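Local structure of histidine acid phosphatase (Bifidobacterium longum subsp. infantis, 6RXD) at residues 116-121 and 445-450; 449-454 and 490-495; 467-470 and 475-478. The protein probably hydrolyses phosphate groups from inositol polyphosphates such as inositol hexakisphosphate, and from 2,3-bisphosphoglycerate. One frame throughout, in Å; residues are numbered along the deposited sequence.

From the N terminus, the first segment met is 116-121, where helix 102-118 gives way to helix 120-129. Interaction 1 joins it to strand 445-453, closing a span of 323 residues that holds most of the chain's helices. Interaction 2 begins on the same strand, sharing Asp449 and Val450, and closes a much shorter span of 35 residues at 490-495. Interaction 3 falls within that span, as a hairpin of 467-470 with 475-478. Strand 467-472 pairs with strands 445-453, 475-477 and 493-494, so all three contacts meet on one mixed sheet. A salt bridge from Arg469 to Asp449 links interactions 1 and 3, while Thr491 and Glu476 link interactions 2 and 3.

Interaction 1: 116-121 and 445-450; sequences YQRNRS and NVQWDV
Arg118, the last residue of helix 102-118, reaches across to Asp449 and Gln447 on strand 445-453. From CB the chain runs out extended through CG (chi1 -170°), and CD passes 3.8 Å from Asp449 OD2. There the chain bends (chi3 81°), bringing the guanidinium edge-on to the carboxylate with the two planes nearly coplanar. NE donates to the syn lone pair of Asp449 OD2 at 2.9 Å, and NH2 meets Asp449 OD1 at 2.8 Å, making a side-on, two-pronged salt bridge. At the far end NH2 and NH1 both hold Gln447 OE1, at 2.9 and 3.1 Å, from the same face of the amide and well above its plane. A leucine in its place would probably leave Gln447 OE1 without these two donors and strip Asp449 of one of its two arginine partners, the other being Arg469 on strand 467-472. Gln447 NE2 is steadied in turn by Asn445 OD1 at 3.0 Å. Asn119 ND2 also donates to Asp449 OD1 (3.0 Å), coming from above the carboxylate plane. Such polar bonding of a helix C-terminal end to the sheet is consistent with the alpha/beta layering of the branch 2 histidine phosphatase fold.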
ATOM      1  N   TYR A 116     -18.034   9.324   4.607  1.00 15.35           N
ATOM      2  CA  TYR A 116     -19.146  10.069   5.187  1.00 15.18           C
ATOM      3  C   TYR A 116     -20.473   9.551   4.645  1.00 19.43           C
ATOM      4  O   TYR A 116     -21.420   9.322   5.405  1.00 16.80           O
ATOM      5  CB  TYR A 116     -19.045  11.579   4.924  1.00 15.85           C
ATOM      6  CG  TYR A 116     -20.341  12.262   5.276  1.00 14.45           C
ATOM      7  CD1 TYR A 116     -20.737  12.395   6.604  1.00 18.60           C
ATOM      8  CD2 TYR A 116     -21.199  12.723   4.286  1.00 19.09           C
ATOM      9  CE1 TYR A 116     -21.955  12.998   6.942  1.00 18.60           C
ATOM     10  CE2 TYR A 116     -22.413  13.329   4.616  1.00 18.65           C
ATOM     11  CZ  TYR A 116     -22.777  13.459   5.939  1.00 21.63           C
ATOM     12  OH  TYR A 116     -23.975  14.048   6.260  1.00 21.93           O
ATOM     13  N   GLN A 117     -20.534   9.377   3.329  1.00 18.94           N
ATOM     14  CA  GLN A 117     -21.781   9.027   2.660  1.00 20.57           C
ATOM     15  C   GLN A 117     -22.345   7.693   3.140  1.00 21.00           C
ATOM     16  O   GLN A 117     -23.555   7.569   3.364  1.00 20.00           O
ATOM     17  CB  GLN A 117     -21.589   9.045   1.141  1.00 23.21           C
ATOM     18  CG  GLN A 117     -21.445  10.460   0.596  1.00 23.27           C
ATOM     19  CD  GLN A 117     -20.994  10.521  -0.846  1.00 34.25           C
ATOM     20  OE1 GLN A 117     -20.566   9.523  -1.423  1.00 29.91           O
ATOM     21  NE2 GLN A 117     -21.075  11.712  -1.438  1.00 34.37           N
ATOM     22  N   ARG A 118     -21.468   6.710   3.326  1.00 16.71           N
ATOM     23  CA  ARG A 118     -21.903   5.392   3.777  1.00 16.45           C
ATOM     24  C   ARG A 118     -22.448   5.431   5.197  1.00 22.41           C
ATOM     25  O   ARG A 118     -23.337   4.653   5.557  1.00 23.74           O
ATOM     26  CB  ARG A 118     -20.766   4.371   3.690  1.00 17.94           C
ATOM     27  CG  ARG A 118     -21.236   2.937   3.925  1.00 16.50           C
ATOM     28  CD  ARG A 118     -20.107   1.948   3.701  1.00 16.61           C
ATOM     29  NE  ARG A 118     -19.220   1.838   4.863  1.00 15.81           N
ATOM     30  CZ  ARG A 118     -18.000   2.360   4.933  1.00 12.66           C
ATOM     31  NH1 ARG A 118     -17.497   3.048   3.916  1.00 16.29           N
ATOM     32  NH2 ARG A 118     -17.275   2.191   6.030  1.00 16.21           N
ATOM     33  N   ASN A 119     -21.906   6.335   6.005  1.00 16.98           N
ATOM     34  CA  ASN A 119     -22.315   6.434   7.395  1.00 16.55           C
ATOM     35  C   ASN A 119     -22.909   7.782   7.710  1.00 18.02           C
ATOM     36  O   ASN A 119     -22.664   8.339   8.775  1.00 17.51           O
ATOM     37  CB  ASN A 119     -21.156   6.135   8.344  1.00 17.83           C
ATOM     38  CG  ASN A 119     -20.989   4.652   8.593  1.00 19.10           C
ATOM     39  OD1 ASN A 119     -21.876   3.998   9.148  1.00 26.87           O
ATOM     40  ND2 ASN A 119     -19.858   4.117   8.185  1.00 20.29           N
ATOM     41  N   ARG A 120     -23.704   8.284   6.776  1.00 17.99           N
ATOM     42  CA  ARG A 120     -24.362   9.571   6.934  1.00 21.72           C
ATOM     43  C   ARG A 120     -25.160   9.649   8.237  1.00 23.00           C
ATOM     44  O   ARG A 120     -25.085  10.648   8.957  1.00 21.41           O
ATOM     45  CB  ARG A 120     -25.261   9.845   5.722  1.00 25.67           C
ATOM     46  CG  ARG A 120     -26.055  11.125   5.819  1.00 25.13           C
ATOM     47  CD  ARG A 120     -26.943  11.317   4.596  1.00 31.35           C
ATOM     48  NE  ARG A 120     -26.158  11.372   3.366  1.00 31.10           N
ATOM     49  CZ  ARG A 120     -25.679  12.493   2.830  1.00 34.24           C
ATOM     50  NH1 ARG A 120     -25.899  13.666   3.412  1.00 32.42           N
ATOM     51  NH2 ARG A 120     -24.974  12.440   1.709  1.00 38.97           N
ATOM     52  N   SER A 121     -25.903   8.592   8.564  1.00 19.11           N
ATOM     53  CA  SER A 121     -26.709   8.620   9.782  1.00 20.86           C
ATOM     54  C   SER A 121     -25.828   8.747  11.024  1.00 21.27           C
ATOM     55  O   SER A 121     -26.092   9.576  11.898  1.00 20.26           O
ATOM     56  CB  SER A 121     -27.589   7.378   9.885  1.00 21.37           C
ATOM     57  OG  SER A 121     -28.386   7.456  11.049  0.83 25.93           O
ATOM     58  N   ASN A 445      -7.386  -0.164   1.642  1.00 10.31           N
ATOM     59  CA  ASN A 445      -7.964   0.144   2.933  1.00 11.46           C
ATOM     60  C   ASN A 445      -8.918  -0.920   3.449  1.00 11.39           C
ATOM     61  O   ASN A 445      -9.570  -1.632   2.679  1.00 10.28           O
ATOM     62  CB  ASN A 445      -8.639   1.527   2.917  1.00 11.38           C
ATOM     63  CG  ASN A 445      -9.805   1.608   1.948  1.00 11.91           C
ATOM     64  OD1 ASN A 445     -10.965   1.440   2.331  1.00 14.42           O
ATOM     65  ND2 ASN A 445      -9.501   1.857   0.688  1.00 10.84           N
ATOM     66  N   VAL A 446      -8.985  -1.014   4.769  1.00 11.17           N
ATOM     67  CA  VAL A 446      -9.953  -1.868   5.426  1.00  9.58           C
ATOM     68  C   VAL A 446     -10.826  -0.952   6.262  1.00 12.27           C
ATOM     69  O   VAL A 446     -10.315  -0.080   6.958  1.00 14.15           O
ATOM     70  CB  VAL A 446      -9.250  -2.892   6.340  1.00  9.51           C
ATOM     71  CG1 VAL A 446     -10.270  -3.615   7.226  1.00 11.48           C
ATOM     72  CG2 VAL A 446      -8.437  -3.900   5.490  1.00 10.39           C
ATOM     73  N   GLN A 447     -12.140  -1.124   6.175  1.00  9.93           N
ATOM     74  CA  GLN A 447     -13.067  -0.339   6.991  1.00 10.67           C
ATOM     75  C   GLN A 447     -14.034  -1.279   7.706  1.00 13.40           C
ATOM     76  O   GLN A 447     -14.485  -2.275   7.126  1.00 12.14           O
ATOM     77  CB  GLN A 447     -13.843   0.640   6.107  1.00 11.29           C
ATOM     78  CG  GLN A 447     -12.948   1.648   5.370  1.00  9.98           C
ATOM     79  CD  GLN A 447     -13.739   2.708   4.651  1.00 17.54           C
ATOM     80  OE1 GLN A 447     -14.707   3.253   5.188  1.00 15.38           O
ATOM     81  NE2 GLN A 447     -13.332   3.011   3.425  1.00 12.90           N
ATOM     82  N   TRP A 448     -14.348  -0.983   8.963  1.00 11.45           N
ATOM     83  CA  TRP A 448     -15.364  -1.759   9.676  1.00 11.71           C
ATOM     84  C   TRP A 448     -16.467  -0.819  10.102  1.00 13.15           C
ATOM     85  O   TRP A 448     -16.182   0.272  10.616  1.00 13.60           O
ATOM     86  CB  TRP A 448     -14.799  -2.389  10.950  1.00 10.19           C
ATOM     87  CG  TRP A 448     -13.825  -3.519  10.763  1.00  9.44           C
ATOM     88  CD1 TRP A 448     -13.350  -4.027   9.588  1.00 13.11           C
ATOM     89  CD2 TRP A 448     -13.204  -4.267  11.809  1.00  9.97           C
ATOM     90  NE1 TRP A 448     -12.462  -5.051   9.847  1.00 13.33           N
ATOM     91  CE2 TRP A 448     -12.358  -5.216  11.204  1.00 10.05           C
ATOM     92  CE3 TRP A 448     -13.291  -4.227  13.204  1.00 12.03           C
ATOM     93  CZ2 TRP A 448     -11.589  -6.121  11.950  1.00 13.37           C
ATOM     94  CZ3 TRP A 448     -12.527  -5.121  13.948  1.00 12.58           C
ATOM     95  CH2 TRP A 448     -11.695  -6.059  13.314  1.00 14.45           C
ATOM     96  N   ASP A 449     -17.714  -1.256   9.927  1.00 11.13           N
ATOM     97  CA  ASP A 449     -18.869  -0.531  10.456  1.00 10.15           C
ATOM     98  C   ASP A 449     -19.450  -1.299  11.631  1.00 13.71           C
ATOM     99  O   ASP A 449     -19.554  -2.523  11.574  1.00 13.96           O
ATOM    100  CB  ASP A 449     -19.950  -0.392   9.386  1.00 11.66           C
ATOM    101  CG  ASP A 449     -19.482   0.393   8.182  1.00 17.26           C
ATOM    102  OD1 ASP A 449     -18.673   1.322   8.351  1.00 18.33           O
ATOM    103  OD2 ASP A 449     -19.916   0.073   7.058  1.00 17.48           O
ATOM    104  N   VAL A 450     -19.844  -0.581  12.684  1.00 11.01           N
ATOM    105  CA  VAL A 450     -20.379  -1.231  13.873  1.00 10.55           C
ATOM    106  C   VAL A 450     -21.747  -0.666  14.206  1.00 14.74           C
ATOM    107  O   VAL A 450     -21.913   0.551  14.318  1.00 15.24           O
ATOM    108  CB  VAL A 450     -19.448  -1.042  15.093  1.00 12.82           C
ATOM    109  CG1 VAL A 450     -19.979  -1.815  16.305  1.00 13.49           C
ATOM    110  CG2 VAL A 450     -18.037  -1.493  14.755  1.00 16.43           C
TER

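Interaction 2: 449-454 and 490-495; sequences DVYARK and STWYKL
Trp492 presents the edge of its six-membered ring to one face of Tyr451, a T-shaped aromatic pair with centroids 4.8 Å apart and planes at 70°. The leading atom is CH2, which sits above the tyrosine ring but is displaced from its centre toward the rim. CH2 lies 3.5 Å from Tyr451 CD2 and 3.6 Å from Tyr451 CE2, and the neighbouring CZ3 is 3.6 Å from Tyr451 CD2. CH2 thus lies over the CD2-CE2 bond, and CZ3 is set back toward CD2 and CG. With CG of Trp492 anti to the carbonyl carbon (chi1 -64°), and the ring turned about CB-CG (chi2 82°), the benzo end reaches toward strand 445-453. Trp492 comes just before strand 493-494, which is separated from strand 445-453 in the mixed sheet by strand 467-472; the indole spans that middle strand, resting on Ile467 and Arg469. Two positions before Tyr451, Asp449 adds a lesser contact. Its carbonyl O lies obliquely to the indole, 3.9 Å from Trp492 CZ3, and its CB is 4.4 Å from Trp492 CH2, whereas the carboxylate is engaged by Arg118 and Arg469. Behind the tryptophan, Ser490 OG accepts a fairly straight hydrogen bond of 3.0 Å from Trp492 N, forming an ST turn that steadies the backbone from which the indole departs. The same OG lies at the edge of the indole, in its plane. Trp492 NE1 makes a weak hydrogen bond to Ser28 OG, while Ala30 and Pro36 also touch the side chain of Tyr451.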
ATOM      1  N   ASP A 449     -17.714  -1.256   9.927  1.00 11.13           N
ATOM      2  CA  ASP A 449     -18.869  -0.531  10.456  1.00 10.15           C
ATOM      3  C   ASP A 449     -19.450  -1.299  11.631  1.00 13.71           C
ATOM      4  O   ASP A 449     -19.554  -2.523  11.574  1.00 13.96           O
ATOM      5  CB  ASP A 449     -19.950  -0.392   9.386  1.00 11.66           C
ATOM      6  CG  ASP A 449     -19.482   0.393   8.182  1.00 17.26           C
ATOM      7  OD1 ASP A 449     -18.673   1.322   8.351  1.00 18.33           O
ATOM      8  OD2 ASP A 449     -19.916   0.073   7.058  1.00 17.48           O
ATOM      9  N   VAL A 450     -19.844  -0.581  12.684  1.00 11.01           N
ATOM     10  CA  VAL A 450     -20.379  -1.231  13.873  1.00 10.55           C
ATOM     11  C   VAL A 450     -21.747  -0.666  14.206  1.00 14.74           C
ATOM     12  O   VAL A 450     -21.913   0.551  14.318  1.00 15.24           O
ATOM     13  CB  VAL A 450     -19.448  -1.042  15.093  1.00 12.82           C
ATOM     14  CG1 VAL A 450     -19.979  -1.815  16.305  1.00 13.49           C
ATOM     15  CG2 VAL A 450     -18.037  -1.493  14.755  1.00 16.43           C
ATOM     16  N   TYR A 451     -22.723  -1.554  14.343  1.00 12.88           N
ATOM     17  CA  TYR A 451     -24.081  -1.152  14.676  1.00 13.19           C
ATOM     18  C   TYR A 451     -24.487  -1.806  15.992  1.00 17.17           C
ATOM     19  O   TYR A 451     -23.863  -2.776  16.434  1.00 15.37           O
ATOM     20  CB  TYR A 451     -25.053  -1.599  13.583  1.00 13.74           C
ATOM     21  CG  TYR A 451     -25.111  -0.755  12.319  1.00 15.93           C
ATOM     22  CD1 TYR A 451     -26.334  -0.387  11.781  1.00 16.42           C
ATOM     23  CD2 TYR A 451     -23.960  -0.345  11.655  1.00 12.25           C
ATOM     24  CE1 TYR A 451     -26.416   0.352  10.613  1.00 21.26           C
ATOM     25  CE2 TYR A 451     -24.037   0.407  10.481  1.00 17.14           C
ATOM     26  CZ  TYR A 451     -25.263   0.745   9.972  1.00 21.41           C
ATOM     27  OH  TYR A 451     -25.352   1.483   8.810  1.00 22.13           O
ATOM     28  N   ALA A 452     -25.533  -1.281  16.626  1.00 15.07           N
ATOM     29  CA  ALA A 452     -25.998  -1.859  17.883  1.00 14.53           C
ATOM     30  C   ALA A 452     -27.503  -1.771  17.969  1.00 15.63           C
ATOM     31  O   ALA A 452     -28.114  -0.874  17.381  1.00 17.32           O
ATOM     32  CB  ALA A 452     -25.357  -1.148  19.079  1.00 17.35           C
ATOM     33  N   ARG A 453     -28.094  -2.714  18.692  1.00 14.49           N
ATOM     34  CA  ARG A 453     -29.512  -2.650  19.011  1.00 16.15           C
ATOM     35  C   ARG A 453     -29.635  -2.089  20.424  1.00 17.45           C
ATOM     36  O   ARG A 453     -28.966  -2.571  21.351  1.00 20.57           O
ATOM     37  CB  ARG A 453     -30.136  -4.044  18.924  1.00 17.25           C
ATOM     38  CG  ARG A 453     -31.586  -4.094  19.354  1.00 20.78           C
ATOM     39  CD  ARG A 453     -32.159  -5.487  19.204  1.00 19.73           C
ATOM     40  NE  ARG A 453     -33.576  -5.528  19.569  1.00 21.81           N
ATOM     41  CZ  ARG A 453     -34.320  -6.628  19.536  1.00 25.62           C
ATOM     42  NH1 ARG A 453     -33.783  -7.784  19.167  1.00 23.97           N
ATOM     43  NH2 ARG A 453     -35.601  -6.574  19.886  1.00 25.40           N
ATOM     44  N   LYS A 454     -30.477  -1.068  20.587  1.00 20.62           N
ATOM     45  CA  LYS A 454     -30.607  -0.364  21.860  1.00 25.63           C
ATOM     46  C   LYS A 454     -31.378  -1.133  22.931  1.00 24.35           C
ATOM     47  O   LYS A 454     -32.245  -1.954  22.628  1.00 25.47           O
ATOM     48  CB  LYS A 454     -31.282   0.994  21.642  1.00 32.20           C
ATOM     49  CG  LYS A 454     -30.318   2.141  21.410  1.00 45.94           C
ATOM     50  CD  LYS A 454     -31.065   3.442  21.133  1.00 55.85           C
ATOM     51  CE  LYS A 454     -30.137   4.645  21.239  1.00 57.99           C
ATOM     52  NZ  LYS A 454     -29.631   4.805  22.626  1.00 59.56           N
ATOM     53  N   SER A 490     -25.702 -13.504   6.000  1.00 17.82           N
ATOM     54  CA  SER A 490     -25.331 -12.177   6.482  1.00 15.37           C
ATOM     55  C   SER A 490     -23.824 -11.978   6.426  1.00 14.43           C
ATOM     56  O   SER A 490     -23.058 -12.943   6.537  1.00 14.18           O
ATOM     57  CB  SER A 490     -25.809 -11.985   7.922  1.00 16.88           C
ATOM     58  OG  SER A 490     -25.497 -10.688   8.394  1.00 14.08           O
ATOM     59  N   THR A 491     -23.418 -10.720   6.244  1.00 14.05           N
ATOM     60  CA  THR A 491     -22.015 -10.317   6.356  1.00 13.19           C
ATOM     61  C   THR A 491     -21.762  -9.516   7.624  1.00 12.23           C
ATOM     62  O   THR A 491     -20.714  -8.882   7.761  1.00 13.79           O
ATOM     63  CB  THR A 491     -21.573  -9.470   5.148  1.00 17.71           C
ATOM     64  OG1 THR A 491     -22.519  -8.418   4.950  1.00 19.00           O
ATOM     65  CG2 THR A 491     -21.498 -10.324   3.897  1.00 22.13           C
ATOM     66  N   TRP A 492     -22.728  -9.528   8.545  1.00 11.37           N
ATOM     67  CA  TRP A 492     -22.565  -8.901   9.852  1.00 13.04           C
ATOM     68  C   TRP A 492     -22.194  -9.956  10.889  1.00 13.64           C
ATOM     69  O   TRP A 492     -22.722 -11.066  10.861  1.00 13.87           O
ATOM     70  CB  TRP A 492     -23.855  -8.180  10.270  1.00 13.75           C
ATOM     71  CG  TRP A 492     -24.187  -7.057   9.350  1.00 13.44           C
ATOM     72  CD1 TRP A 492     -24.833  -7.141   8.143  1.00 15.42           C
ATOM     73  CD2 TRP A 492     -23.877  -5.673   9.544  1.00 12.49           C
ATOM     74  NE1 TRP A 492     -24.932  -5.895   7.574  1.00 15.14           N
ATOM     75  CE2 TRP A 492     -24.353  -4.974   8.415  1.00 11.96           C
ATOM     76  CE3 TRP A 492     -23.232  -4.956  10.563  1.00 12.72           C
ATOM     77  CZ2 TRP A 492     -24.214  -3.587   8.273  1.00 15.47           C
ATOM     78  CZ3 TRP A 492     -23.094  -3.583  10.427  1.00 13.24           C
ATOM     79  CH2 TRP A 492     -23.587  -2.911   9.289  1.00 14.78           C
ATOM     80  N   TYR A 493     -21.302  -9.583  11.813  1.00 12.72           N
ATOM     81  CA  TYR A 493     -20.780 -10.500  12.829  1.00 11.54           C
ATOM     82  C   TYR A 493     -20.822  -9.859  14.205  1.00 10.77           C
ATOM     83  O   TYR A 493     -20.490  -8.675  14.357  1.00 12.02           O
ATOM     84  CB  TYR A 493     -19.319 -10.820  12.526  1.00 11.41           C
ATOM     85  CG  TYR A 493     -19.101 -11.547  11.230  1.00 12.18           C
ATOM     86  CD1 TYR A 493     -18.839 -12.906  11.226  1.00 11.61           C
ATOM     87  CD2 TYR A 493     -19.171 -10.880  10.008  1.00 10.27           C
ATOM     88  CE1 TYR A 493     -18.626 -13.589  10.036  1.00 13.64           C
ATOM     89  CE2 TYR A 493     -18.959 -11.561   8.801  1.00 11.96           C
ATOM     90  CZ  TYR A 493     -18.690 -12.908   8.831  1.00 12.66           C
ATOM     91  OH  TYR A 493     -18.473 -13.590   7.657  1.00 13.13           O
ATOM     92  N   LYS A 494     -21.175 -10.650  15.216  1.00 10.90           N
ATOM     93  CA  LYS A 494     -21.141 -10.162  16.594  1.00 11.09           C
ATOM     94  C   LYS A 494     -19.721  -9.795  17.008  1.00 12.66           C
ATOM     95  O   LYS A 494     -18.752 -10.466  16.619  1.00 13.91           O
ATOM     96  CB  LYS A 494     -21.656 -11.224  17.555  1.00 13.26           C
ATOM     97  CG  LYS A 494     -23.165 -11.383  17.590  1.00 12.86           C
ATOM     98  CD  LYS A 494     -23.549 -12.240  18.798  1.00 13.76           C
ATOM     99  CE  LYS A 494     -25.062 -12.483  18.851  1.00 18.32           C
ATOM    100  NZ  LYS A 494     -25.447 -13.392  19.990  1.00 16.88           N
ATOM    101  N   LEU A 495     -19.607  -8.738  17.807  1.00 10.75           N
ATOM    102  CA  LEU A 495     -18.309  -8.327  18.335  1.00 12.34           C
ATOM    103  C   LEU A 495     -17.676  -9.445  19.163  1.00 12.77           C
ATOM    104  O   LEU A 495     -16.465  -9.668  19.101  1.00 15.69           O
ATOM    105  CB  LEU A 495     -18.461  -7.059  19.176  1.00 14.37           C
ATOM    106  CG  LEU A 495     -17.185  -6.504  19.817  1.00 14.93           C
ATOM    107  CD1 LEU A 495     -16.190  -6.069  18.764  1.00 12.89           C
ATOM    108  CD2 LEU A 495     -17.540  -5.340  20.729  1.00 16.29           C
TER

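Interaction 3: 467-470 and 475-478; sequences IVRM and NEVP
Two successive bends in Arg469, chi2 -92° and chi3 -61°, fold its chain back so that NH1 faces Glu476, whose own chain comes to meet it fully extended. NH1 donates to Glu476 OE2 at 3.0 Å, in the plane of the guanidinium but well above the plane of the carboxylate; the two flat groups therefore meet steeply, and a single nitrogen makes this salt bridge. The fold also lays the aliphatic part of the arginine against the same oxygen, with Arg469 CG 3.2 Å from Glu476 OE2. Alongside, Val477 N donates to Met470 O at 3.2 Å, and Glu476 CA adds a CA-H...O contact to that carbonyl at 3.6 Å. The two strand segments splay, their directions differing by 130°, and a water mediates a second backbone link: it accepts from Met470 N at 2.8 Å and donates to Val477 O at 2.8 Å. On the other side of this hairpin from the ion pair, Met470 CG packs on Val477 CG2 at 3.9 Å. Glu476 OE2 further bonds to Ser28 OG and Thr491 OG1, while Arg469 NE pairs with Asp449 OD2. Facing Arg469, with the hydroxyls of Ser28 and Thr491 at the same oxygen, Glu476 is likely to be ionised. Arg469 is probably shared between two carboxylates, Asp449 having Arg118 as a second cationic partner.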
ATOM      1  N   ILE A 467     -22.672  -5.419  16.436  1.00 10.84           N
ATOM      2  CA  ILE A 467     -22.374  -6.221  15.255  1.00  9.98           C
ATOM      3  C   ILE A 467     -21.509  -5.431  14.281  1.00 11.58           C
ATOM      4  O   ILE A 467     -21.513  -4.199  14.282  1.00 13.74           O
ATOM      5  CB  ILE A 467     -23.658  -6.713  14.564  1.00 10.63           C
ATOM      6  CG1 ILE A 467     -24.531  -5.531  14.137  1.00 14.20           C
ATOM      7  CG2 ILE A 467     -24.434  -7.662  15.495  1.00 13.59           C
ATOM      8  CD1 ILE A 467     -25.705  -5.947  13.255  1.00 12.91           C
ATOM      9  N   VAL A 468     -20.739  -6.148  13.467  1.00 10.58           N
ATOM     10  CA  VAL A 468     -19.693  -5.512  12.686  1.00 11.15           C
ATOM     11  C   VAL A 468     -19.698  -6.043  11.260  1.00 13.53           C
ATOM     12  O   VAL A 468     -19.916  -7.236  11.044  1.00 12.51           O
ATOM     13  CB  VAL A 468     -18.308  -5.828  13.314  1.00  9.66           C
ATOM     14  CG1 VAL A 468     -17.167  -5.106  12.579  1.00  9.84           C
ATOM     15  CG2 VAL A 468     -18.272  -5.470  14.820  1.00 13.63           C
ATOM     16  N   ARG A 469     -19.416  -5.167  10.298  1.00 11.79           N
ATOM     17  CA  ARG A 469     -19.358  -5.534   8.881  1.00 13.42           C
ATOM     18  C   ARG A 469     -18.093  -4.926   8.285  1.00 12.35           C
ATOM     19  O   ARG A 469     -17.747  -3.800   8.618  1.00 13.35           O
ATOM     20  CB  ARG A 469     -20.606  -4.972   8.175  1.00 16.92           C
ATOM     21  CG  ARG A 469     -20.664  -5.134   6.668  1.00 24.33           C
ATOM     22  CD  ARG A 469     -20.077  -3.924   5.913  1.00 17.29           C
ATOM     23  NE  ARG A 469     -20.760  -2.645   6.147  1.00 16.31           N
ATOM     24  CZ  ARG A 469     -21.969  -2.333   5.675  1.00 14.22           C
ATOM     25  NH1 ARG A 469     -22.660  -3.222   4.981  1.00 15.83           N
ATOM     26  NH2 ARG A 469     -22.499  -1.139   5.920  1.00 14.75           N
ATOM     27  N   MET A 470     -17.407  -5.663   7.408  1.00  8.80           N
ATOM     28  CA  MET A 470     -16.145  -5.193   6.822  1.00 11.21           C
ATOM     29  C   MET A 470     -16.227  -4.886   5.323  1.00 13.19           C
ATOM     30  O   MET A 470     -16.903  -5.602   4.566  1.00 11.50           O
ATOM     31  CB  MET A 470     -15.028  -6.227   7.061  1.00  9.66           C
ATOM     32  CG  MET A 470     -13.731  -5.964   6.263  1.00 11.98           C
ATOM     33  SD  MET A 470     -12.310  -6.865   6.921  1.00 12.50           S
ATOM     34  CE  MET A 470     -12.994  -8.535   7.025  1.00 12.55           C
ATOM     35  N   ASN A 475     -15.010  -3.053  -1.167  1.00 13.34           N
ATOM     36  CA  ASN A 475     -15.884  -4.180  -1.470  1.00 11.92           C
ATOM     37  C   ASN A 475     -16.321  -4.813  -0.162  1.00 13.07           C
ATOM     38  O   ASN A 475     -15.491  -5.067   0.707  1.00 12.20           O
ATOM     39  CB  ASN A 475     -15.146  -5.224  -2.310  1.00 14.64           C
ATOM     40  CG  ASN A 475     -14.716  -4.689  -3.655  1.00 17.09           C
ATOM     41  OD1 ASN A 475     -15.537  -4.162  -4.417  1.00 19.13           O
ATOM     42  ND2 ASN A 475     -13.423  -4.798  -3.952  1.00 21.88           N
ATOM     43  N   GLU A 476     -17.616  -5.062  -0.013  1.00 13.81           N
ATOM     44  CA  GLU A 476     -18.100  -5.751   1.185  1.00 13.66           C
ATOM     45  C   GLU A 476     -17.676  -7.204   1.122  1.00 14.70           C
ATOM     46  O   GLU A 476     -17.918  -7.898   0.122  1.00 16.86           O
ATOM     47  CB  GLU A 476     -19.625  -5.630   1.304  1.00 18.40           C
ATOM     48  CG  GLU A 476     -20.202  -6.235   2.592  1.00 18.01           C
ATOM     49  CD  GLU A 476     -21.647  -5.827   2.813  1.00 17.60           C
ATOM     50  OE1 GLU A 476     -22.271  -5.359   1.838  1.00 19.94           O
ATOM     51  OE2 GLU A 476     -22.153  -5.949   3.953  1.00 19.39           O
ATOM     52  N   VAL A 477     -17.028  -7.668   2.188  1.00 13.58           N
ATOM     53  CA  VAL A 477     -16.519  -9.030   2.232  1.00 13.09           C
ATOM     54  C   VAL A 477     -16.886  -9.671   3.559  1.00 13.45           C
ATOM     55  O   VAL A 477     -17.062  -8.978   4.562  1.00 14.04           O
ATOM     56  CB  VAL A 477     -14.979  -9.075   2.047  1.00 16.42           C
ATOM     57  CG1 VAL A 477     -14.591  -8.629   0.641  1.00 17.14           C
ATOM     58  CG2 VAL A 477     -14.277  -8.229   3.110  1.00 14.68           C
ATOM     59  N   PRO A 478     -17.011 -11.002   3.564  1.00 13.06           N
ATOM     60  CA  PRO A 478     -17.142 -11.712   4.835  1.00 11.12           C
ATOM     61  C   PRO A 478     -15.839 -11.623   5.605  1.00 13.08           C
ATOM     62  O   PRO A 478     -14.778 -11.391   5.019  1.00 15.58           O
ATOM     63  CB  PRO A 478     -17.387 -13.163   4.404  1.00 19.72           C
ATOM     64  CG  PRO A 478     -16.803 -13.266   3.015  1.00 22.82           C
ATOM     65  CD  PRO A 478     -17.043 -11.904   2.398  1.00 18.09           C
TER
HETATM   66  O   HOH W   1     -18.117  -8.298   7.022  1.00 13.19           O